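Local coordinates for protein peptide chain release factor subunit 1 (Aeropyrum pernix, PDB 3AGK) that probably directs the termination of protein synthesis at the stop codons UAA, UAG and UGA, as an archaeal member of the eukaryotic release factor 1 family, at residues A[30-35]-A[123-128]; A[34-39]-A[94-99]; A[54-59]-A[70-75]; A[15-20]-A[109-114]. All blocks are in the same frame, centred on the assembly; numbering follows the deposited sequence.

Contact 1: residues A[30-35]-A[123-128]; sequences PATVLL and RTDKRF
Backbone groups of L34 and D125 make the innermost contact, as an antiparallel hydrogen-bonded pair. L34 N gives its hydrogen to D125 O at 2.8 Å, lying in the carbonyl plane. The return bond from D125 N to L34 O is longer, 3.1 Å, with the donor about 31° above that plane. V33 and L34 both face D125, a classic beta bulge, and just before it the chain bends through an inverse gamma turn centred on T32.

Side chains then fill in around this irregular strand end. L34 reaches along the other segment, its CD1 lying 3.5 Å from K126 O, while its CB meets F128 CE1 at 3.8 Å. On the other face of the sheet L35, with CG anti to its backbone N, brings CD1 to 3.3 Å from R123 O. K126 runs extended beyond CG and crosses T32 obliquely, its CG 3.8 Å from T32 CG2; its long methylene chain suits an exposed border, where CE also passes P30 O.

Behind D125 stands a second shell. Its OD2 accepts K126 N through the anti lone pair at 2.7 Å, and its OD1 forms a salt bridge with R123 NH1 at 2.5 Å, so each carboxylate oxygen has its own partner. W27 meets the F128 ring, and helix 65-82 touches A31, V33 and L35.

L34, L35 and F128 are buried although the two leucines lie on opposite faces, whereas R123, K126 and R127 are exposed. The arginine and the backbone N-H would probably favour the ionised form of D125 and hold its carboxylate in a fixed orientation.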
# COMPACT_ATOMS: atom_id res chain seq x y z
N PRO A 30 -18.09 -6.53 15.24
CA PRO A 30 -18.65 -5.40 16.01
C PRO A 30 -17.84 -5.04 17.26
O PRO A 30 -17.50 -3.87 17.45
CB PRO A 30 -20.04 -5.90 16.41
CG PRO A 30 -20.39 -6.90 15.36
CD PRO A 30 -19.10 -7.57 14.99
N ALA A 31 -17.55 -6.03 18.10
CA ALA A 31 -16.74 -5.81 19.30
C ALA A 31 -15.32 -6.29 19.07
O ALA A 31 -15.03 -6.96 18.08
CB ALA A 31 -17.35 -6.52 20.49
N THR A 32 -14.42 -5.92 19.98
CA THR A 32 -13.02 -6.29 19.82
C THR A 32 -12.82 -7.75 20.22
O THR A 32 -12.40 -8.04 21.33
CB THR A 32 -12.09 -5.38 20.64
OG1 THR A 32 -12.39 -5.51 22.03
CG2 THR A 32 -12.26 -3.92 20.21
N VAL A 33 -13.09 -8.65 19.28
CA VAL A 33 -13.12 -10.08 19.56
C VAL A 33 -12.40 -10.94 18.51
O VAL A 33 -12.66 -12.15 18.40
CB VAL A 33 -14.58 -10.58 19.68
CG1 VAL A 33 -15.36 -9.70 20.64
CG2 VAL A 33 -15.26 -10.63 18.30
N LEU A 34 -11.51 -10.33 17.73
CA LEU A 34 -10.69 -11.07 16.78
C LEU A 34 -9.23 -11.07 17.24
O LEU A 34 -8.60 -10.01 17.36
CB LEU A 34 -10.82 -10.50 15.37
CG LEU A 34 -12.22 -10.58 14.74
CD1 LEU A 34 -12.23 -9.94 13.36
CD2 LEU A 34 -12.71 -12.02 14.65
N LEU A 35 -8.71 -12.26 17.49
CA LEU A 35 -7.39 -12.43 18.09
C LEU A 35 -6.24 -12.38 17.08
O LEU A 35 -6.28 -13.02 16.04
CB LEU A 35 -7.34 -13.77 18.84
CG LEU A 35 -6.01 -14.26 19.41
CD1 LEU A 35 -5.25 -13.10 20.02
CD2 LEU A 35 -6.26 -15.32 20.48
N ARG A 123 -3.23 -9.35 20.52
CA ARG A 123 -4.28 -8.35 20.53
C ARG A 123 -5.66 -8.89 20.22
O ARG A 123 -5.82 -9.88 19.50
CB ARG A 123 -3.91 -7.21 19.59
CG ARG A 123 -4.79 -6.00 19.73
CD ARG A 123 -4.01 -4.78 19.31
NE ARG A 123 -4.38 -3.62 20.11
CZ ARG A 123 -5.05 -2.58 19.63
NH1 ARG A 123 -5.40 -2.55 18.36
NH2 ARG A 123 -5.36 -1.57 20.43
N THR A 124 -6.67 -8.24 20.79
CA THR A 124 -8.05 -8.51 20.40
C THR A 124 -8.64 -7.23 19.85
O THR A 124 -8.58 -6.19 20.50
CB THR A 124 -8.89 -9.05 21.56
OG1 THR A 124 -8.77 -8.18 22.70
CG2 THR A 124 -8.42 -10.43 21.94
N ASP A 125 -9.18 -7.30 18.65
CA ASP A 125 -9.68 -6.10 18.01
C ASP A 125 -10.89 -6.41 17.16
O ASP A 125 -11.34 -7.56 17.12
CB ASP A 125 -8.59 -5.44 17.16
CG ASP A 125 -8.66 -3.92 17.21
OD1 ASP A 125 -7.63 -3.29 17.54
OD2 ASP A 125 -9.73 -3.36 16.93
N LYS A 126 -11.41 -5.39 16.49
CA LYS A 126 -12.55 -5.53 15.59
C LYS A 126 -12.08 -6.10 14.24
O LYS A 126 -12.89 -6.46 13.37
CB LYS A 126 -13.29 -4.19 15.44
CG LYS A 126 -13.86 -3.63 16.76
CD LYS A 126 -14.35 -2.19 16.63
CE LYS A 126 -14.81 -1.61 17.97
NZ LYS A 126 -15.20 -0.17 17.87
N ARG A 127 -10.76 -6.20 14.10
CA ARG A 127 -10.12 -6.77 12.92
C ARG A 127 -8.81 -7.48 13.30
O ARG A 127 -8.34 -7.38 14.43
CB ARG A 127 -9.85 -5.66 11.88
CG ARG A 127 -8.88 -4.59 12.34
CD ARG A 127 -8.97 -3.32 11.48
NE ARG A 127 -8.60 -3.57 10.08
CZ ARG A 127 -8.61 -2.64 9.13
NH1 ARG A 127 -8.27 -2.96 7.88
NH2 ARG A 127 -8.98 -1.39 9.41
N PHE A 128 -8.24 -8.23 12.36
CA PHE A 128 -6.91 -8.80 12.55
C PHE A 128 -5.82 -7.72 12.37
O PHE A 128 -5.93 -6.83 11.52
CB PHE A 128 -6.66 -9.98 11.59
CG PHE A 128 -7.52 -11.21 11.87
CD1 PHE A 128 -7.71 -11.69 13.17
CD2 PHE A 128 -8.09 -11.93 10.81
CE1 PHE A 128 -8.48 -12.82 13.41
CE2 PHE A 128 -8.86 -13.06 11.04
CZ PHE A 128 -9.06 -13.51 12.35

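Contact 2: residues A[34-39]-A[94-99]; sequences LLSLYI and VLFCGE
Strands 34-39 and 94-98 run antiparallel at 172°, their axes 4.7 Å apart, joined by four backbone hydrogen bonds between L35 and C97 and between L37 and L95. The shortest, from L95 N to L37 O, is 2.8 Å.

The non-hydrogen-bonded pairs S36 with F96 and Y38 with V94 put their side chains on one face. V94 lies beside Y38 and points the same way, its CB 4.2 Å above one face of the tyrosine ring, toward the rim. F96 has CG anti to its carbonyl carbon (chi1 -57°), which swings the ring back over the neighbouring strand. There S36 OG meets the ring edge in its plane, 3.5 Å from F96 CD2, and Y38 OH approaches F96 CZ at 3.7 Å. Both hydroxyls are satisfied by I129, S36 OG by its N and Y38 OH by its O. An alanine in place of F96 would lose these edge contacts and would probably loosen the packing around both hydroxyls. At G98 a CB would clash with L34 CD2, 3.6 Å from G98 CA, and at this phi (156°) would also jam against the preceding carbonyl O.

The other face, carrying L35, L37, L95 and C97, turns toward helix 65-82, which L35 and L95 touch; C97 forms a disulfide with C108. Strand 107-111 flanks one side of this central pair and strand 121-125 the other.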
# COMPACT_ATOMS: atom_id res chain seq x y z
N LEU A 34 -11.51 -10.33 17.73
CA LEU A 34 -10.69 -11.07 16.78
C LEU A 34 -9.23 -11.07 17.24
O LEU A 34 -8.60 -10.01 17.36
CB LEU A 34 -10.82 -10.50 15.37
CG LEU A 34 -12.22 -10.58 14.74
CD1 LEU A 34 -12.23 -9.94 13.36
CD2 LEU A 34 -12.71 -12.02 14.65
N LEU A 35 -8.71 -12.26 17.49
CA LEU A 35 -7.39 -12.43 18.09
C LEU A 35 -6.24 -12.38 17.08
O LEU A 35 -6.28 -13.02 16.04
CB LEU A 35 -7.34 -13.77 18.84
CG LEU A 35 -6.01 -14.26 19.41
CD1 LEU A 35 -5.25 -13.10 20.02
CD2 LEU A 35 -6.26 -15.32 20.48
N SER A 36 -5.21 -11.61 17.42
CA SER A 36 -3.99 -11.56 16.64
C SER A 36 -2.81 -11.92 17.56
O SER A 36 -2.67 -11.33 18.63
CB SER A 36 -3.79 -10.16 16.04
OG SER A 36 -4.89 -9.80 15.21
N LEU A 37 -1.97 -12.87 17.15
CA LEU A 37 -0.89 -13.34 18.01
C LEU A 37 0.41 -13.68 17.25
O LEU A 37 0.42 -14.58 16.42
CB LEU A 37 -1.36 -14.55 18.81
CG LEU A 37 -0.32 -15.31 19.61
CD1 LEU A 37 0.12 -14.48 20.80
CD2 LEU A 37 -0.90 -16.62 20.07
N TYR A 38 1.48 -12.96 17.55
CA TYR A 38 2.77 -13.15 16.89
C TYR A 38 3.82 -13.63 17.89
O TYR A 38 4.02 -13.00 18.93
CB TYR A 38 3.28 -11.82 16.32
CG TYR A 38 2.51 -11.23 15.16
CD1 TYR A 38 1.24 -10.68 15.34
CD2 TYR A 38 3.08 -11.16 13.90
CE1 TYR A 38 0.55 -10.11 14.26
CE2 TYR A 38 2.41 -10.59 12.83
CZ TYR A 38 1.15 -10.07 13.01
OH TYR A 38 0.50 -9.50 11.92
N ILE A 39 4.50 -14.72 17.58
CA ILE A 39 5.46 -15.30 18.51
C ILE A 39 6.86 -15.43 17.91
O ILE A 39 7.07 -16.21 16.99
CB ILE A 39 5.00 -16.69 18.96
CG1 ILE A 39 3.56 -16.63 19.49
CG2 ILE A 39 5.99 -17.26 19.99
CD1 ILE A 39 2.93 -18.01 19.70
N VAL A 94 2.47 -17.08 13.72
CA VAL A 94 1.40 -16.10 13.88
C VAL A 94 0.02 -16.77 13.81
O VAL A 94 -0.21 -17.67 13.00
CB VAL A 94 1.49 -14.91 12.88
CG1 VAL A 94 2.91 -14.74 12.34
CG2 VAL A 94 0.51 -15.07 11.76
N LEU A 95 -0.88 -16.35 14.70
CA LEU A 95 -2.24 -16.87 14.74
C LEU A 95 -3.28 -15.76 14.63
O LEU A 95 -3.13 -14.72 15.25
CB LEU A 95 -2.49 -17.63 16.05
CG LEU A 95 -1.91 -19.05 16.17
CD1 LEU A 95 -0.44 -18.99 16.56
CD2 LEU A 95 -2.70 -19.90 17.16
N PHE A 96 -4.32 -16.00 13.84
CA PHE A 96 -5.52 -15.16 13.87
C PHE A 96 -6.74 -16.06 14.09
O PHE A 96 -6.91 -17.06 13.41
CB PHE A 96 -5.67 -14.38 12.56
CG PHE A 96 -4.48 -13.52 12.22
CD1 PHE A 96 -3.50 -13.97 11.35
CD2 PHE A 96 -4.34 -12.24 12.75
CE1 PHE A 96 -2.40 -13.17 11.02
CE2 PHE A 96 -3.26 -11.44 12.43
CZ PHE A 96 -2.29 -11.91 11.56
N CYS A 97 -7.58 -15.74 15.07
CA CYS A 97 -8.76 -16.56 15.36
C CYS A 97 -9.96 -15.69 15.68
O CYS A 97 -9.81 -14.59 16.21
CB CYS A 97 -8.51 -17.53 16.54
SG CYS A 97 -7.03 -18.57 16.42
N GLY A 98 -11.15 -16.18 15.35
CA GLY A 98 -12.38 -15.49 15.70
C GLY A 98 -13.54 -15.86 14.79
O GLY A 98 -13.42 -16.76 13.95
N GLU A 99 -14.66 -15.17 14.96
CA GLU A 99 -15.81 -15.34 14.08
C GLU A 99 -16.10 -14.03 13.34
O GLU A 99 -16.20 -14.00 12.12
CB GLU A 99 -17.04 -15.79 14.86
CG GLU A 99 -18.23 -16.16 13.99
CD GLU A 99 -19.56 -15.93 14.68
OE1 GLU A 99 -20.46 -15.34 14.05
OE2 GLU A 99 -19.70 -16.32 15.86

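Contact 3: residues A[54-59]-A[70-75]; sequences QEYSIT and AVKRAL
Y56 O is the best-held polar atom, gripped by two bonds from a single residue: T59 OG1 at 2.7 Å, in the carbonyl plane, and T59 N at 3.2 Å. The threonine hydroxyl sits between its own N and carbonyl carbon (chi1 66°), which folds it back onto the carbonyl three residues earlier and leaves the methyl free to turn toward helix 65-82.

These two helices run antiparallel, their short segments crossing at -164° with axes 9.7 Å apart. T59 CG2 meets V71 CG1 at 3.7 Å as the two side chains slide past each other, and it reaches tip to tip with L75 CD2. Y56, with CG anti to its backbone N, crosses K72 at about a right angle, its CE1 3.5 Å from K72 CB. The edge of its ring, in plane, faces K72 O and L75 CB. The lysine chain stays fully extended beyond CG and passes T59 OG1, with K72 CE at 3.0 Å from that oxygen; its NZ continues to a long, weak ion pair with D60. Farther in, E55 and L75 touch Y122 of strand 121-125.

Two residues serve twice: T59 ties its hydroxyl to Y56 O and offers a methyl to V71 and L75, while K72 lends methylenes to Y56 and carries its charge on toward D60. The K72 ammonium probably polarises CE, which would make its close approach to T59 OG1 favourable.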
# COMPACT_ATOMS: atom_id res chain seq x y z
N GLN A 54 -3.64 -16.30 31.31
CA GLN A 54 -3.94 -15.07 32.06
C GLN A 54 -5.03 -14.27 31.37
O GLN A 54 -6.02 -13.86 31.99
CB GLN A 54 -2.71 -14.18 32.15
CG GLN A 54 -1.52 -14.80 32.84
CD GLN A 54 -0.44 -13.78 33.13
OE1 GLN A 54 0.69 -14.13 33.46
NE2 GLN A 54 -0.80 -12.50 33.01
N GLU A 55 -4.82 -14.02 30.08
CA GLU A 55 -5.81 -13.33 29.27
C GLU A 55 -7.17 -14.03 29.38
O GLU A 55 -8.20 -13.36 29.40
CB GLU A 55 -5.35 -13.26 27.80
CG GLU A 55 -4.29 -12.17 27.55
CD GLU A 55 -4.70 -10.83 28.19
OE1 GLU A 55 -5.82 -10.36 27.90
OE2 GLU A 55 -3.91 -10.27 28.97
N TYR A 56 -7.15 -15.35 29.46
CA TYR A 56 -8.40 -16.11 29.59
C TYR A 56 -9.12 -15.78 30.91
O TYR A 56 -10.33 -15.55 30.92
CB TYR A 56 -8.15 -17.62 29.44
CG TYR A 56 -9.43 -18.40 29.27
CD1 TYR A 56 -9.94 -18.67 28.00
CD2 TYR A 56 -10.16 -18.83 30.37
CE1 TYR A 56 -11.12 -19.37 27.84
CE2 TYR A 56 -11.34 -19.52 30.23
CZ TYR A 56 -11.81 -19.78 28.96
OH TYR A 56 -12.98 -20.48 28.82
N SER A 57 -8.39 -15.75 32.02
CA SER A 57 -8.99 -15.38 33.30
C SER A 57 -9.51 -13.94 33.28
O SER A 57 -10.59 -13.64 33.78
CB SER A 57 -7.98 -15.58 34.43
OG SER A 57 -7.78 -16.95 34.70
N ILE A 58 -8.74 -13.05 32.68
CA ILE A 58 -9.12 -11.65 32.56
C ILE A 58 -10.46 -11.44 31.87
O ILE A 58 -11.15 -10.46 32.14
CB ILE A 58 -8.01 -10.84 31.83
CG1 ILE A 58 -6.75 -10.77 32.69
CG2 ILE A 58 -8.49 -9.45 31.46
CD1 ILE A 58 -5.61 -10.00 32.04
N THR A 59 -10.85 -12.35 30.98
CA THR A 59 -12.07 -12.15 30.18
C THR A 59 -13.35 -12.02 31.00
O THR A 59 -14.36 -11.54 30.49
CB THR A 59 -12.31 -13.28 29.15
OG1 THR A 59 -12.59 -14.51 29.84
CG2 THR A 59 -11.11 -13.45 28.23
N ALA A 70 -16.97 -14.80 23.13
CA ALA A 70 -16.27 -14.75 21.86
C ALA A 70 -14.77 -14.85 22.07
O ALA A 70 -14.07 -15.60 21.38
CB ALA A 70 -16.62 -13.47 21.15
N VAL A 71 -14.28 -14.07 23.02
CA VAL A 71 -12.86 -14.00 23.28
C VAL A 71 -12.37 -15.32 23.87
O VAL A 71 -11.34 -15.84 23.46
CB VAL A 71 -12.52 -12.79 24.19
CG1 VAL A 71 -11.05 -12.80 24.60
CG2 VAL A 71 -12.87 -11.49 23.47
N LYS A 72 -13.11 -15.86 24.83
CA LYS A 72 -12.74 -17.13 25.43
C LYS A 72 -12.58 -18.20 24.35
O LYS A 72 -11.60 -18.94 24.34
CB LYS A 72 -13.78 -17.58 26.46
CG LYS A 72 -13.78 -16.79 27.75
CD LYS A 72 -14.86 -17.27 28.71
CE LYS A 72 -14.84 -16.47 30.01
NZ LYS A 72 -15.89 -16.91 30.97
N ARG A 73 -13.55 -18.26 23.44
CA ARG A 73 -13.51 -19.25 22.37
C ARG A 73 -12.26 -19.13 21.48
O ARG A 73 -11.64 -20.14 21.14
CB ARG A 73 -14.75 -19.15 21.50
CG ARG A 73 -14.77 -20.18 20.39
CD ARG A 73 -15.69 -19.75 19.28
NE ARG A 73 -16.13 -20.88 18.46
CZ ARG A 73 -16.97 -20.75 17.44
NH1 ARG A 73 -17.43 -19.55 17.10
NH2 ARG A 73 -17.33 -21.83 16.74
N ALA A 74 -11.92 -17.90 21.10
CA ALA A 74 -10.74 -17.67 20.27
C ALA A 74 -9.46 -17.98 21.03
O ALA A 74 -8.54 -18.60 20.49
CB ALA A 74 -10.72 -16.23 19.78
N LEU A 75 -9.40 -17.56 22.29
CA LEU A 75 -8.28 -17.89 23.17
C LEU A 75 -8.07 -19.41 23.29
O LEU A 75 -6.94 -19.90 23.21
CB LEU A 75 -8.52 -17.30 24.56
CG LEU A 75 -7.67 -16.15 25.12
CD1 LEU A 75 -6.79 -15.50 24.10
CD2 LEU A 75 -8.57 -15.13 25.80

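Contact 4: residues A[15-20]-A[109-114]; sequences RELARL and FMFSPP
Helix 14-24 packs on the antiparallel four-stranded sheet of the N-terminal eRF1 domain, and this contact joins it to the edge strand 107-111 and the loop that follows. The short helix and strand segments run nearly antiparallel, at 165°, with axes 12.1 Å apart; bulky side chains bridge that separation without any hydrogen bond.

F111 is the centrepiece. Its CG occupies the crowded position between backbone N and carbonyl carbon (chi1 60°), and two leucines one helical turn apart meet the ring at different carbons. L20 comes tip to tip, its CD2 3.5 Å from F111 CE2, while L17 crosses at about a right angle and sets CD2 3.8 Å from F111 CE1. Each leucine uses its other methyl on a second partner: L17 CD1 lies 3.7 Å from P114 CD, and L20 CD1 passes F109 CD2 at 3.9 Å. The fork of leucine suits its place, since its two methyls diverge to separate partners. An alanine in place of L17 would lose both methyl contacts and would probably weaken the hold of the helix on F111 and P114.

The rigid proline ring carries the apolar surface beyond the strand's end, where it also touches K14. The F109 ring meets that of W27 with the planes nearly perpendicular, and I12 also touches F111. M110 points away from the helix and packs on L93 and L95. Since L95 also touches helix 65-82, helices lie on both faces of the sheet, the layering of an alpha-beta-alpha sandwich.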
# COMPACT_ATOMS: atom_id res chain seq x y z
N ARG A 15 4.60 -15.13 -1.52
CA ARG A 15 3.53 -15.23 -2.51
C ARG A 15 2.24 -15.75 -1.87
O ARG A 15 1.15 -15.25 -2.17
CB ARG A 15 3.96 -16.10 -3.70
CG ARG A 15 4.12 -17.58 -3.38
CD ARG A 15 4.14 -18.43 -4.64
NE ARG A 15 5.22 -18.03 -5.54
CZ ARG A 15 6.42 -18.59 -5.55
NH1 ARG A 15 7.35 -18.17 -6.40
NH2 ARG A 15 6.71 -19.58 -4.70
N GLU A 16 2.34 -16.74 -0.99
CA GLU A 16 1.15 -17.20 -0.29
C GLU A 16 0.73 -16.25 0.83
O GLU A 16 -0.46 -16.07 1.08
CB GLU A 16 1.33 -18.64 0.21
CG GLU A 16 2.75 -19.02 0.57
CD GLU A 16 3.01 -20.51 0.40
OE1 GLU A 16 4.15 -20.96 0.63
OE2 GLU A 16 2.07 -21.24 0.03
N LEU A 17 1.69 -15.62 1.49
CA LEU A 17 1.38 -14.69 2.57
C LEU A 17 0.43 -13.60 2.08
O LEU A 17 -0.53 -13.24 2.78
CB LEU A 17 2.66 -14.05 3.12
CG LEU A 17 2.76 -13.77 4.63
CD1 LEU A 17 3.68 -12.59 4.88
CD2 LEU A 17 1.40 -13.59 5.36
N ALA A 18 0.69 -13.09 0.87
CA ALA A 18 -0.11 -12.00 0.30
C ALA A 18 -1.51 -12.45 -0.07
O ALA A 18 -2.49 -11.74 0.18
CB ALA A 18 0.58 -11.42 -0.92
N ARG A 19 -1.61 -13.62 -0.70
CA ARG A 19 -2.91 -14.21 -0.98
C ARG A 19 -3.75 -14.25 0.30
O ARG A 19 -4.92 -13.85 0.31
CB ARG A 19 -2.73 -15.63 -1.53
CG ARG A 19 -4.01 -16.29 -2.01
CD ARG A 19 -3.71 -17.61 -2.69
NE ARG A 19 -4.80 -18.04 -3.56
CZ ARG A 19 -5.20 -19.31 -3.69
NH1 ARG A 19 -4.60 -20.27 -3.00
NH2 ARG A 19 -6.21 -19.60 -4.49
N LEU A 20 -3.14 -14.76 1.37
CA LEU A 20 -3.78 -14.88 2.67
C LEU A 20 -4.14 -13.49 3.20
O LEU A 20 -5.24 -13.28 3.72
CB LEU A 20 -2.80 -15.55 3.64
CG LEU A 20 -3.26 -15.90 5.05
CD1 LEU A 20 -4.40 -16.91 5.05
CD2 LEU A 20 -2.08 -16.42 5.84
N PHE A 109 -6.34 -19.24 11.90
CA PHE A 109 -5.21 -19.28 10.96
C PHE A 109 -3.92 -19.44 11.75
O PHE A 109 -3.72 -18.77 12.76
CB PHE A 109 -5.17 -18.02 10.09
CG PHE A 109 -6.46 -17.73 9.37
CD1 PHE A 109 -7.50 -17.08 10.02
CD2 PHE A 109 -6.64 -18.11 8.05
CE1 PHE A 109 -8.70 -16.82 9.37
CE2 PHE A 109 -7.83 -17.85 7.38
CZ PHE A 109 -8.86 -17.21 8.05
N MET A 110 -3.05 -20.35 11.32
CA MET A 110 -1.75 -20.48 11.97
C MET A 110 -0.67 -20.75 10.95
O MET A 110 -0.82 -21.60 10.11
CB MET A 110 -1.75 -21.59 13.02
CG MET A 110 -0.44 -21.58 13.82
SD MET A 110 -0.27 -22.84 15.10
CE MET A 110 -0.64 -24.34 14.20
N PHE A 111 0.44 -20.01 11.03
CA PHE A 111 1.55 -20.27 10.11
C PHE A 111 2.87 -19.69 10.58
O PHE A 111 2.94 -18.96 11.59
CB PHE A 111 1.23 -19.72 8.72
CG PHE A 111 0.97 -18.25 8.70
CD1 PHE A 111 1.99 -17.36 8.36
CD2 PHE A 111 -0.28 -17.75 9.02
CE1 PHE A 111 1.76 -16.00 8.34
CE2 PHE A 111 -0.51 -16.38 9.01
CZ PHE A 111 0.51 -15.50 8.67
N SER A 112 3.93 -20.04 9.85
CA SER A 112 5.20 -19.38 10.04
C SER A 112 5.44 -18.46 8.84
O SER A 112 5.20 -18.85 7.71
CB SER A 112 6.33 -20.39 10.24
OG SER A 112 7.56 -19.74 10.55
N PRO A 113 5.88 -17.23 9.09
CA PRO A 113 6.04 -16.25 8.00
C PRO A 113 7.37 -16.42 7.25
O PRO A 113 8.31 -16.99 7.81
CB PRO A 113 6.01 -14.91 8.74
CG PRO A 113 6.57 -15.23 10.09
CD PRO A 113 6.13 -16.63 10.41
N PRO A 114 7.47 -15.89 6.02
CA PRO A 114 8.70 -16.05 5.23
C PRO A 114 9.85 -15.35 5.94
O PRO A 114 11.02 -15.71 5.78
CB PRO A 114 8.38 -15.33 3.91
CG PRO A 114 6.93 -15.00 3.94
CD PRO A 114 6.50 -14.99 5.37

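From the N terminus, helix 14-24 opens the first span, which contact 4 closes when residues 109-114 return to it. Residues 30-35 follow and meet their partner later in the chain, when 123-128 complete contact 1 over a span almost equally long; contacts 1 and 4 therefore cross along the chain. Contact 2 begins on the same strand as contact 1, sharing L34 and L35, and ends at 94-99, within the span of contact 4. Contact 3 is the most local, a helical hairpin lying inside all three larger spans. Contacts 1 and 2 join neighbouring strands of one sheet; contact 4 adds a helix to one face, while L75 of contact 3 packs against L35 from the other.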